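Side-chain contacts in Nrps/pks (Streptomyces albus, PDB 4OPE), which probably acts as a ketosynthase domain, condensing acyl chains by carbon-carbon bond formation within an "AT-less" type I polyketide synthase assembly line for oxazolomycin: residues 289-292 with 293-297; 506-509 with 510-514; 51-55 with 56-60; 109-112 with 113-117. All blocks are in the same frame, centred on the assembly; numbering follows the deposited sequence.

Contact 1: 289-292 with 293-297; sequences VLIG and EALER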
loop_
_atom_site.group_PDB
_atom_site.type_symbol
_atom_site.label_atom_id
_atom_site.label_comp_id
_atom_site.label_asym_id
_atom_site.label_seq_id
_atom_site.Cartn_x
_atom_site.Cartn_y
_atom_site.Cartn_z
ATOM N N VAL A 289 0.711 15.169 -17.743
ATOM C CA VAL A 289 1.438 14.001 -18.187
ATOM C C VAL A 289 0.657 12.707 -17.941
ATOM O O VAL A 289 0.481 11.882 -18.845
ATOM C CB VAL A 289 2.789 13.896 -17.467
ATOM C CG1 VAL A 289 3.492 12.596 -17.826
ATOM C CG2 VAL A 289 3.648 15.102 -17.830
ATOM N N LEU A 290 0.183 12.547 -16.704
ATOM C CA LEU A 290 -0.572 11.362 -16.279
ATOM C C LEU A 290 -1.762 11.112 -17.205
ATOM O O LEU A 290 -1.894 10.035 -17.774
ATOM C CB LEU A 290 -1.057 11.582 -14.866
ATOM C CG LEU A 290 -1.959 10.499 -14.299
ATOM C CD1 LEU A 290 -1.141 9.296 -13.873
ATOM C CD2 LEU A 290 -2.782 11.022 -13.139
ATOM N N ILE A 291 -2.612 12.118 -17.367
ATOM C CA ILE A 291 -3.795 11.978 -18.180
ATOM C C ILE A 291 -3.454 11.691 -19.656
ATOM O O ILE A 291 -4.118 10.880 -20.319
ATOM C CB ILE A 291 -4.673 13.248 -18.064
ATOM C CG1 ILE A 291 -5.282 13.345 -16.659
ATOM C CG2 ILE A 291 -5.827 13.205 -19.029
ATOM C CD1 ILE A 291 -5.937 14.668 -16.315
ATOM N N GLY A 292 -2.410 12.349 -20.158
ATOM C CA GLY A 292 -1.960 12.163 -21.519
ATOM C C GLY A 292 -1.564 10.744 -21.760
ATOM O O GLY A 292 -1.946 10.133 -22.759
ATOM N N GLU A 293 -0.826 10.208 -20.812
ATOM C CA GLU A 293 -0.378 8.833 -20.858
ATOM C C GLU A 293 -1.563 7.878 -20.799
ATOM O O GLU A 293 -1.696 6.980 -21.619
ATOM C CB GLU A 293 0.517 8.592 -19.675
ATOM C CG GLU A 293 1.643 7.600 -19.872
ATOM C CD GLU A 293 2.620 7.691 -18.710
ATOM O OE1 GLU A 293 3.086 8.833 -18.463
ATOM O OE2 GLU A 293 2.873 6.656 -18.024
ATOM N N ALA A 294 -2.437 8.067 -19.833
ATOM C CA ALA A 294 -3.645 7.239 -19.753
ATOM C C ALA A 294 -4.413 7.191 -21.092
ATOM O O ALA A 294 -4.830 6.117 -21.509
ATOM C CB ALA A 294 -4.559 7.760 -18.662
ATOM N N LEU A 295 -4.580 8.350 -21.741
ATOM C CA LEU A 295 -5.254 8.422 -23.029
ATOM C C LEU A 295 -4.520 7.613 -24.098
ATOM O O LEU A 295 -5.125 6.937 -24.906
ATOM C CB LEU A 295 -5.378 9.857 -23.481
ATOM C CG LEU A 295 -6.363 10.725 -22.727
ATOM C CD1 LEU A 295 -6.088 12.192 -23.007
ATOM C CD2 LEU A 295 -7.777 10.409 -23.146
ATOM N N GLU A 296 -3.205 7.693 -24.083
ATOM C CA GLU A 296 -2.386 6.937 -24.977
ATOM C C GLU A 296 -2.521 5.446 -24.752
ATOM O O GLU A 296 -2.794 4.719 -25.688
ATOM C CB GLU A 296 -0.943 7.321 -24.782
ATOM C CG GLU A 296 -0.349 7.984 -25.996
ATOM C CD GLU A 296 0.871 7.239 -26.451
ATOM O OE1 GLU A 296 1.938 7.882 -26.657
ATOM O OE2 GLU A 296 0.744 5.996 -26.572
ATOM N N ARG A 297 -2.350 4.975 -23.518
ATOM C CA ARG A 297 -2.492 3.546 -23.241
ATOM C C ARG A 297 -3.877 3.021 -23.609
ATOM O O ARG A 297 -4.010 1.883 -24.001
ATOM C CB ARG A 297 -2.228 3.266 -21.794
ATOM C CG ARG A 297 -0.765 3.352 -21.419
ATOM C CD ARG A 297 -0.677 3.506 -19.922
ATOM N NE ARG A 297 0.682 3.529 -19.424
ATOM C CZ ARG A 297 0.992 3.678 -18.140
ATOM N NH1 ARG A 297 0.024 3.830 -17.224
ATOM N NH2 ARG A 297 2.276 3.669 -17.763
#
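Val-289 swings CG1 to the side opposite its own backbone N (chi1 174°), and Glu-293, its chain extended beyond CG, lies alongside it, pointing the same way, with OE1 3.8 Å from Val-289 CG1. The two stand one turn apart on helix 284-298, an alpha-helix that lies against the central sheet of this thiolase-type fold. Ile-291 and Leu-295 repeat the spacing on another flank: with Leu-295 CG beside its backbone N (chi1 -71°), CD1 comes 4.1 Å from Ile-291 CG2, an apolar contact that Leu-326 of helix 318-329 extends from the Ile-291 side. Main-chain bonds hold the turn, Glu-293 N to Val-289 O at 2.9 Å and Ala-294 N to Leu-290 O at 2.9 Å, while Leu-290 and Ala-294 pack on His-430 of strand 427-434. The carboxylate of Glu-293 faces the dimer interface, where OE1 forms a salt bridge with Arg-120 of the second subunit. Its other oxygen, OE2, is 3.1 Å from Arg-297 NH2, a pairing of charges in which no N-H is aimed at the oxygen. Glu-293 CG sits 4.1 Å above the plane of the Arg-297 guanidinium, displaced toward its rim.

Contact 2: 506-509 with 510-514; sequences DDLA and DALED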
loop_
_atom_site.group_PDB
_atom_site.type_symbol
_atom_site.label_atom_id
_atom_site.label_comp_id
_atom_site.label_asym_id
_atom_site.label_seq_id
_atom_site.Cartn_x
_atom_site.Cartn_y
_atom_site.Cartn_z
ATOM N N ASP A 506 -44.530 -10.520 -9.354
ATOM C CA ASP A 506 -45.626 -10.132 -8.454
ATOM C C ASP A 506 -46.066 -11.320 -7.625
ATOM O O ASP A 506 -46.336 -11.209 -6.406
ATOM C CB ASP A 506 -46.859 -9.691 -9.215
ATOM C CG ASP A 506 -46.709 -8.377 -9.868
ATOM O OD1 ASP A 506 -45.591 -7.819 -9.806
ATOM O OD2 ASP A 506 -47.734 -7.908 -10.458
ATOM N N ASP A 507 -46.177 -12.465 -8.282
ATOM C CA ASP A 507 -46.659 -13.583 -7.529
ATOM C C ASP A 507 -45.615 -14.088 -6.572
ATOM O O ASP A 507 -45.964 -14.618 -5.557
ATOM C CB ASP A 507 -47.360 -14.663 -8.399
ATOM C CG ASP A 507 -46.417 -15.558 -9.135
ATOM O OD1 ASP A 507 -45.699 -16.331 -8.470
ATOM O OD2 ASP A 507 -46.470 -15.541 -10.393
ATOM N N LEU A 508 -44.340 -13.867 -6.857
ATOM C CA LEU A 508 -43.281 -14.147 -5.878
ATOM C C LEU A 508 -43.384 -13.213 -4.659
ATOM O O LEU A 508 -43.399 -13.687 -3.513
ATOM C CB LEU A 508 -41.928 -13.978 -6.526
ATOM C CG LEU A 508 -40.684 -14.134 -5.645
ATOM C CD1 LEU A 508 -40.662 -15.489 -4.986
ATOM C CD2 LEU A 508 -39.455 -13.948 -6.519
ATOM N N ALA A 509 -43.472 -11.903 -4.899
ATOM C CA ALA A 509 -43.671 -10.962 -3.802
ATOM C C ALA A 509 -44.883 -11.330 -2.942
ATOM O O ALA A 509 -44.804 -11.339 -1.729
ATOM C CB ALA A 509 -43.822 -9.551 -4.343
ATOM N N ASP A 510 -46.010 -11.619 -3.576
ATOM C CA ASP A 510 -47.185 -12.095 -2.875
ATOM C C ASP A 510 -46.853 -13.238 -1.906
ATOM O O ASP A 510 -47.308 -13.252 -0.749
ATOM C CB ASP A 510 -48.185 -12.659 -3.891
ATOM C CG ASP A 510 -48.932 -11.576 -4.680
ATOM O OD1 ASP A 510 -48.954 -10.397 -4.266
ATOM O OD2 ASP A 510 -49.528 -11.931 -5.730
ATOM N N ALA A 511 -46.106 -14.232 -2.383
ATOM C CA ALA A 511 -45.864 -15.372 -1.550
ATOM C C ALA A 511 -44.967 -15.004 -0.384
ATOM O O ALA A 511 -45.203 -15.434 0.737
ATOM C CB ALA A 511 -45.236 -16.507 -2.346
ATOM N N LEU A 512 -43.910 -14.246 -0.669
ATOM C CA LEU A 512 -42.982 -13.788 0.355
ATOM C C LEU A 512 -43.712 -12.914 1.370
ATOM O O LEU A 512 -43.541 -13.059 2.542
ATOM C CB LEU A 512 -41.814 -13.028 -0.282
ATOM C CG LEU A 512 -40.989 -13.833 -1.286
ATOM C CD1 LEU A 512 -39.803 -13.035 -1.732
ATOM C CD2 LEU A 512 -40.478 -15.157 -0.775
ATOM N N GLU A 513 -44.577 -12.033 0.931
ATOM C CA GLU A 513 -45.333 -11.208 1.894
ATOM C C GLU A 513 -46.257 -12.083 2.769
ATOM O O GLU A 513 -46.298 -11.920 3.978
ATOM C CB GLU A 513 -46.079 -10.091 1.164
ATOM C CG GLU A 513 -45.093 -9.131 0.522
ATOM C CD GLU A 513 -45.722 -7.904 -0.128
ATOM O OE1 GLU A 513 -46.981 -7.714 -0.058
ATOM O OE2 GLU A 513 -44.922 -7.117 -0.731
ATOM N N ASP A 514 -46.923 -13.064 2.165
ATOM C CA ASP A 514 -47.755 -13.993 2.920
ATOM C C ASP A 514 -46.922 -14.679 3.991
ATOM O O ASP A 514 -47.337 -14.791 5.122
ATOM C CB ASP A 514 -48.405 -15.041 2.002
ATOM C CG ASP A 514 -49.544 -14.469 1.161
ATOM O OD1 ASP A 514 -50.088 -13.421 1.525
ATOM O OD2 ASP A 514 -49.911 -15.058 0.118
#
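Leu-508 and Leu-512 meet at their branched ends, the two side chains crossing at a slant: CD1 of Leu-508 lies 4.1 Å from CG of Leu-512, and CG of Leu-508 is 4.2 Å from CD1 of Leu-512. Their first torsions differ, CG of Leu-508 lying opposite the backbone N (chi1 176°) and that of Leu-512 beside it (chi1 -59°), which tilts one leucine across the other. Beneath them Leu-512 N bonds Leu-508 O at 2.9 Å, nearly straight, and Glu-513 N bonds Ala-509 O at 2.8 Å. Both are consecutive i to i+4 bonds of helix 505-516, an amphipathic helix in the smaller alpha/beta region beside the ketosynthase core, consistent with the linker subdomain of modular polyketide synthases. Its apolar side is packed between Val-500 and Phe-502 of strand 496-502 and Leu-472 and Ala-469 of helix 458-473. On the polar side, Asp-510 and Glu-513 both reach Arg-473, Asp-510 OD1 through NH2 and Glu-513 OE2 through NE, so two acids one turn apart grip a single guanidinium. An alanine in place of Asp-510 takes away one of the two carboxylates, and the NH2 end of Arg-473 would probably be left without this mate and freer to turn. Asp-507 is held separately, OD1 by a salt bridge to Arg-523 and OD2 by a hydrogen bond with the hydroxyl of Thr-504.

Contact 3: 51-55 with 56-60; sequences FYDPD and PAAPG
Asp-55 folds its carboxylate forward over the next residues, CG opposite the backbone N (chi1 -169°), and OD1 accepts the N-H of Ala-57 at 3.0 Å. That bond is fairly straight at the hydrogen, yet the donor stands well above the carboxylate plane, 68° out of it. The same oxygen also lies 3.4 Å from Pro-56 CD, so the acid leans along the proline ring and the start of the turn. Asp-53 has a similar first torsion, and its OD1 receives Asp-55 N at 2.8 Å on the anti side, which makes an Asx turn. Its other oxygen, OD2, approaches the methyl CB of Ala-58 to 3.4 Å. From Asp-55 to Ala-58 the backbone makes a type I beta turn whose closing bond, Ala-58 N to Asp-55 O, is weak at 3.2 Å; a water lies 3.1 Å from both Asp-55 O and Ala-58 O, placed to bond either carbonyl. The turn stands on the surface, in the long loop between strands 39-40 and 66-67. Phe-51 and Asp-53 pair through their backbones with Ala-62 on the returning limb, Pro-56 rests on Tyr-63, and Phe-51 packs on Leu-141, at the end of helix 137-141 of the second subunit.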
loop_
_atom_site.group_PDB
_atom_site.type_symbol
_atom_site.label_atom_id
_atom_site.label_comp_id
_atom_site.label_asym_id
_atom_site.label_seq_id
_atom_site.Cartn_x
_atom_site.Cartn_y
_atom_site.Cartn_z
ATOM N N PHE A 51 -14.793 20.971 20.478
ATOM C CA PHE A 51 -13.733 21.181 19.491
ATOM C C PHE A 51 -14.045 22.257 18.462
ATOM O O PHE A 51 -13.178 22.582 17.644
ATOM C CB PHE A 51 -13.483 19.896 18.709
ATOM C CG PHE A 51 -13.434 18.659 19.552
ATOM C CD1 PHE A 51 -12.387 18.443 20.444
ATOM C CD2 PHE A 51 -14.411 17.696 19.430
ATOM C CE1 PHE A 51 -12.334 17.296 21.220
ATOM C CE2 PHE A 51 -14.354 16.549 20.197
ATOM C CZ PHE A 51 -13.321 16.354 21.100
ATOM N N TYR A 52 -15.266 22.790 18.485
ATOM C CA TYR A 52 -15.705 23.727 17.466
ATOM C C TYR A 52 -15.501 25.181 17.886
ATOM O O TYR A 52 -15.750 25.548 19.037
ATOM C CB TYR A 52 -17.184 23.509 17.198
ATOM C CG TYR A 52 -17.802 24.392 16.130
ATOM C CD1 TYR A 52 -17.364 24.337 14.810
ATOM C CD2 TYR A 52 -18.868 25.234 16.430
ATOM C CE1 TYR A 52 -17.941 25.128 13.832
ATOM C CE2 TYR A 52 -19.466 26.018 15.455
ATOM C CZ TYR A 52 -18.995 25.959 14.165
ATOM O OH TYR A 52 -19.596 26.713 13.205
ATOM N N ASP A 53 -15.045 26.003 16.946
ATOM C CA ASP A 53 -15.055 27.455 17.102
ATOM C C ASP A 53 -15.186 27.985 15.684
ATOM O O ASP A 53 -14.334 27.691 14.832
ATOM C CB ASP A 53 -13.781 27.982 17.804
ATOM C CG ASP A 53 -13.798 29.521 18.036
ATOM O OD1 ASP A 53 -14.288 30.285 17.187
ATOM O OD2 ASP A 53 -13.285 29.975 19.087
ATOM N N PRO A 54 -16.247 28.771 15.429
ATOM C CA PRO A 54 -16.491 29.203 14.062
ATOM C C PRO A 54 -15.435 30.152 13.547
ATOM O O PRO A 54 -15.435 30.432 12.357
ATOM C CB PRO A 54 -17.850 29.920 14.123
ATOM C CG PRO A 54 -18.321 29.828 15.542
ATOM C CD PRO A 54 -17.160 29.416 16.393
ATOM N N ASP A 55 -14.562 30.661 14.418
ATOM C CA ASP A 55 -13.441 31.496 13.979
ATOM C C ASP A 55 -12.271 30.627 13.525
ATOM O O ASP A 55 -11.744 29.846 14.323
ATOM C CB ASP A 55 -12.988 32.448 15.096
ATOM C CG ASP A 55 -11.998 33.515 14.606
ATOM O OD1 ASP A 55 -11.595 33.500 13.420
ATOM O OD2 ASP A 55 -11.611 34.374 15.426
ATOM N N PRO A 56 -11.875 30.741 12.236
ATOM C CA PRO A 56 -10.680 30.025 11.759
ATOM C C PRO A 56 -9.392 30.397 12.486
ATOM O O PRO A 56 -8.454 29.624 12.501
ATOM C CB PRO A 56 -10.569 30.418 10.271
ATOM C CG PRO A 56 -11.692 31.347 9.980
ATOM C CD PRO A 56 -12.666 31.282 11.116
ATOM N N ALA A 57 -9.344 31.585 13.060
ATOM C CA ALA A 57 -8.159 32.038 13.736
ATOM C C ALA A 57 -8.025 31.403 15.121
ATOM O O ALA A 57 -6.921 31.310 15.655
ATOM C CB ALA A 57 -8.185 33.556 13.849
ATOM N N ALA A 58 -9.128 30.980 15.723
ATOM C CA ALA A 58 -9.024 30.231 16.965
ATOM C C ALA A 58 -7.998 29.088 16.818
ATOM O O ALA A 58 -8.007 28.335 15.833
ATOM C CB ALA A 58 -10.373 29.685 17.380
ATOM N N PRO A 59 -7.076 28.983 17.777
ATOM C CA PRO A 59 -6.109 27.881 17.721
ATOM C C PRO A 59 -6.629 26.623 18.414
ATOM O O PRO A 59 -7.389 26.716 19.373
ATOM C CB PRO A 59 -4.878 28.456 18.458
ATOM C CG PRO A 59 -5.410 29.555 19.349
ATOM C CD PRO A 59 -6.776 29.961 18.853
ATOM N N GLY A 60 -6.204 25.459 17.928
ATOM C CA GLY A 60 -6.559 24.186 18.559
ATOM C C GLY A 60 -8.032 23.851 18.437
ATOM O O GLY A 60 -8.618 23.134 19.284
HETATM O O HOH W 1 -10.401 27.002 14.471
#

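Contact 4: 109-112 with 113-117; sequences AGTS and RAALS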
loop_
_atom_site.group_PDB
_atom_site.type_symbol
_atom_site.label_atom_id
_atom_site.label_comp_id
_atom_site.label_asym_id
_atom_site.label_seq_id
_atom_site.Cartn_x
_atom_site.Cartn_y
_atom_site.Cartn_z
ATOM N N ALA A 109 -21.351 -9.333 -8.224
ATOM C CA ALA A 109 -20.782 -10.027 -9.343
ATOM C C ALA A 109 -21.443 -11.366 -9.677
ATOM O O ALA A 109 -20.993 -11.989 -10.632
ATOM C CB ALA A 109 -19.300 -10.276 -9.080
ATOM N N GLY A 110 -22.433 -11.846 -8.901
ATOM C CA GLY A 110 -22.968 -13.196 -9.104
ATOM C C GLY A 110 -22.015 -14.395 -8.870
ATOM O O GLY A 110 -22.029 -15.394 -9.575
ATOM N N THR A 111 -21.248 -14.320 -7.805
ATOM C CA THR A 111 -20.274 -15.323 -7.538
ATOM C C THR A 111 -20.173 -15.559 -6.038
ATOM O O THR A 111 -21.032 -15.104 -5.299
ATOM C CB THR A 111 -18.909 -14.933 -8.143
ATOM O OG1 THR A 111 -18.076 -16.093 -8.200
ATOM C CG2 THR A 111 -18.225 -13.887 -7.316
ATOM N N SER A 112 -19.121 -16.262 -5.623
ATOM C CA SER A 112 -18.953 -16.714 -4.252
ATOM C C SER A 112 -17.514 -17.146 -3.991
ATOM O O SER A 112 -16.758 -17.416 -4.935
ATOM C CB SER A 112 -19.847 -17.943 -4.023
ATOM O OG SER A 112 -19.540 -18.947 -4.990
ATOM N N ARG A 113 -17.153 -17.218 -2.710
ATOM C CA ARG A 113 -15.892 -17.828 -2.288
ATOM C C ARG A 113 -15.609 -19.102 -3.053
ATOM O O ARG A 113 -14.521 -19.277 -3.655
ATOM C CB ARG A 113 -15.960 -18.207 -0.827
ATOM C CG ARG A 113 -15.956 -16.995 0.057
ATOM C CD ARG A 113 -15.809 -17.278 1.549
ATOM N NE ARG A 113 -16.998 -17.870 2.128
ATOM C CZ ARG A 113 -17.110 -18.194 3.402
ATOM N NH1 ARG A 113 -16.121 -17.984 4.231
ATOM N NH2 ARG A 113 -18.225 -18.698 3.843
ATOM N N ALA A 114 -16.585 -20.012 -3.011
ATOM C CA ALA A 114 -16.428 -21.338 -3.645
ATOM C C ALA A 114 -16.288 -21.286 -5.162
ATOM O O ALA A 114 -15.495 -21.988 -5.714
ATOM C CB ALA A 114 -17.561 -22.273 -3.248
ATOM N N ALA A 115 -17.026 -20.440 -5.833
ATOM C CA ALA A 115 -16.877 -20.321 -7.278
ATOM C C ALA A 115 -15.507 -19.782 -7.641
ATOM O O ALA A 115 -14.961 -20.123 -8.677
ATOM C CB ALA A 115 -17.972 -19.410 -7.846
ATOM N N LEU A 116 -14.966 -18.933 -6.780
ATOM C CA LEU A 116 -13.669 -18.292 -7.008
ATOM C C LEU A 116 -12.498 -19.107 -6.571
ATOM O O LEU A 116 -11.364 -18.727 -6.854
ATOM C CB LEU A 116 -13.573 -16.942 -6.279
ATOM C CG LEU A 116 -14.340 -15.839 -6.991
ATOM C CD1 LEU A 116 -14.427 -14.574 -6.142
ATOM C CD2 LEU A 116 -13.671 -15.561 -8.307
ATOM N N SER A 117 -12.749 -20.237 -5.926
ATOM C CA SER A 117 -11.668 -21.015 -5.300
ATOM C C SER A 117 -10.782 -21.776 -6.254
ATOM O O SER A 117 -9.854 -22.351 -5.840
ATOM C CB SER A 117 -12.231 -22.023 -4.311
ATOM O OG SER A 117 -12.770 -23.087 -5.046
#
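Ser-112 is the N-cap of the short helix 113-116, just past the Schellman motif at Gly-110 that ends helix 93-108, and its hydroxyl OG accepts the N-H of Ala-115 at 3.0 Å. The first torsion (chi1 56°) places OG between the backbone N and the carbonyl carbon, from where it reaches over the opening turn. The carbonyl of the same residue takes a second N-H, Leu-116 N to Ser-112 O at 3.0 Å. Beside the cap, Thr-111 turns OG1 to the methyl CB of Ala-115, 3.3 Å away, and crosses Leu-116 at about a right angle, its CG2 meeting Leu-116 CD1 at 4.0 Å. Both Thr-111 and Leu-116 also rest on Leu-106 of helix 93-108. Arg-113 leads off to a salt bridge with Glu-492 and a cation-pi contact with Phe-162. A valine in place of Ser-112 has no OG to offer, so Ala-115 N would lack its capping acceptor and the first turn would probably fray. At the far end Ser-117 OG donates to Ala-114 O at 3.0 Å. Since the helix itself is weakly bonded, side-chain hydroxyls supply part of the hydrogen bonding at both of its ends.

In the fold
From the N terminus the order is contact 3, contact 4, contact 1 and contact 2. All four are local and in series: each closes just a turn, and none crosses or encloses another. Contact 3 turns the surface loop between strands 39-40 and 66-67; contact 4 joins the end of helix 93-108 to the short helix 113-116. Contact 1 lies along helix 284-298 against the central sheet, its centre about 42 Å from that of contact 3, and both touch the second subunit. Contact 2 belongs to the smaller alpha/beta region, on the opposite side of the chain's centre from contact 1; contact 4 is its nearest neighbour, about 17 Å away between nearest atoms.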